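Local coordinates for protein dTDP-4-dehydrorhamnose Reductase (Yersinia enterocolitica, PDB 5U9C) that probably reduces dTDP-4-dehydro-beta-L-rhamnose with NADPH to give dTDP-L-rhamnose, the closing step of dTDP-L-rhamnose biosynthesis, at residues C200-I203 with I204-I207. Sequence-based numbering, arbitrary orientation.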
loop_
_atom_site.group_PDB
_atom_site.type_symbol
_atom_site.label_atom_id
_atom_site.label_comp_id
_atom_site.label_asym_id
_atom_site.label_seq_id
_atom_site.Cartn_x
_atom_site.Cartn_y
_atom_site.Cartn_z
ATOM N N CYS D 200 -18.225 13.287 30.035
ATOM C CA CYS D 200 -18.101 13.584 31.471
ATOM C C CYS D 200 -19.030 12.663 32.287
ATOM O O CYS D 200 -18.611 12.008 33.218
ATOM C CB CYS D 200 -18.455 15.052 31.741
ATOM S SG CYS D 200 -18.495 15.500 33.489
ATOM N N ASN D 201 -20.300 12.617 31.905
ATOM C CA ASN D 201 -21.266 11.774 32.596
ATOM C C ASN D 201 -20.827 10.303 32.589
ATOM O O ASN D 201 -20.991 9.606 33.600
ATOM C CB ASN D 201 -22.656 11.930 31.975
ATOM C CG ASN D 201 -23.236 13.338 32.170
ATOM O OD1 ASN D 201 -22.911 14.031 33.141
ATOM N ND2 ASN D 201 -24.111 13.752 31.260
ATOM N N PHE D 202 -20.285 9.847 31.458
ATOM C CA PHE D 202 -19.815 8.476 31.340
ATOM C C PHE D 202 -18.631 8.235 32.272
ATOM O O PHE D 202 -18.545 7.178 32.907
ATOM C CB PHE D 202 -19.424 8.083 29.906
ATOM C CG PHE D 202 -18.832 6.703 29.827
ATOM C CD1 PHE D 202 -19.655 5.591 29.789
ATOM C CD2 PHE D 202 -17.464 6.511 29.895
ATOM C CE1 PHE D 202 -19.123 4.311 29.754
ATOM C CE2 PHE D 202 -16.925 5.236 29.890
ATOM C CZ PHE D 202 -17.752 4.142 29.811
ATOM N N ILE D 203 -17.733 9.214 32.350
ATOM C CA ILE D 203 -16.562 9.109 33.199
ATOM C C ILE D 203 -16.954 8.991 34.684
ATOM O O ILE D 203 -16.345 8.196 35.412
ATOM C CB ILE D 203 -15.588 10.265 32.949
ATOM C CG1 ILE D 203 -14.918 10.064 31.582
ATOM C CG2 ILE D 203 -14.538 10.317 34.040
ATOM C CD1 ILE D 203 -14.031 11.202 31.143
ATOM N N ILE D 204 -17.954 9.761 35.126
ATOM C CA ILE D 204 -18.416 9.688 36.522
ATOM C C ILE D 204 -18.928 8.262 36.794
ATOM O O ILE D 204 -18.608 7.649 37.817
ATOM C CB ILE D 204 -19.501 10.752 36.812
ATOM C CG1 ILE D 204 -18.939 12.174 36.607
ATOM C CG2 ILE D 204 -20.074 10.595 38.223
ATOM C CD1 ILE D 204 -17.830 12.569 37.565
ATOM N N TRP D 205 -19.683 7.725 35.847
ATOM C CA TRP D 205 -20.194 6.363 35.948
ATOM C C TRP D 205 -19.031 5.368 35.993
ATOM O O TRP D 205 -19.041 4.440 36.802
ATOM C CB TRP D 205 -21.142 6.051 34.769
ATOM C CG TRP D 205 -21.615 4.622 34.693
ATOM C CD1 TRP D 205 -22.763 4.110 35.212
ATOM C CD2 TRP D 205 -20.936 3.519 34.062
ATOM N NE1 TRP D 205 -22.849 2.760 34.946
ATOM C CE2 TRP D 205 -21.737 2.370 34.253
ATOM C CE3 TRP D 205 -19.729 3.391 33.373
ATOM C CZ2 TRP D 205 -21.375 1.113 33.764
ATOM C CZ3 TRP D 205 -19.368 2.137 32.880
ATOM C CH2 TRP D 205 -20.189 1.016 33.081
ATOM N N ALA D 206 -18.021 5.602 35.159
ATOM C CA ALA D 206 -16.864 4.700 35.044
ATOM C C ALA D 206 -16.029 4.652 36.308
ATOM O O ALA D 206 -15.550 3.594 36.702
ATOM C CB ALA D 206 -15.995 5.099 33.863
ATOM N N ILE D 207 -15.848 5.810 36.926
ATOM C CA ILE D 207 -15.120 5.899 38.175
ATOM C C ILE D 207 -15.836 5.086 39.257
ATOM O O ILE D 207 -15.191 4.374 40.009
ATOM C CB ILE D 207 -14.980 7.360 38.635
ATOM C CG1 ILE D 207 -14.099 8.146 37.667
ATOM C CG2 ILE D 207 -14.372 7.428 40.045
ATOM C CD1 ILE D 207 -14.207 9.651 37.839
#
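Cys200 to Ile203 and Ile204 to Ile207 are successive turns of helix 196-209, joined by four i to i+4 backbone hydrogen bonds. Ile204 N bonds to Cys200 O at 3.0 Å, Trp205 N to Asn201 O, Ala206 N to Phe202 O at 2.8 Å and Ile207 N to Ile203 O. The second of these is the longest, at 3.2 Å between Trp205 N and Asn201 O; the bond to Phe202 O is the most bent, with 146° at the hydrogen. On one flank the rings of Phe202 and Trp205 meet at a slant, their planes 33° apart. Phe202 CE1 lies 3.8 Å from Trp205 CE3 and equally near CZ3, so the outer end of the phenyl ring meets the benzo part of the indole. Three residues apart, the two side chains leave the helix on the same flank, and with CG anti to the backbone N in each the rings run out side by side far enough to touch. Phe202 O sits in the indole plane, at its edge, 4.0 Å from Trp205 CE3. Phe202 CE2, across the ring from CE1, comes within 4.1 Å of Ala206 CB. The helix packs against the parallel sheet of the Rossmann-type nucleotide-binding fold: Phe202 and Ile203 touch Ile152, and Ala206 touches Leu150, both on strand 149-154, while Cys200 and Ile204 lean on helix 16-25. Trp205 packs on Ala273 and Pro274, and its NE1 makes a weak hydrogen bond to Asp272. One turn apart on the buried side, Ile203 CG2 meets Ile207 CD1 at 3.9 Å. With CG1 of Ile207 beside its own backbone N (chi1 -66°), that branch folds back over the preceding turn and brings CG1 to 3.2 Å from Ile203 O, a close carbon-to-oxygen approach beside the carbonyl that already accepts Ile207 N.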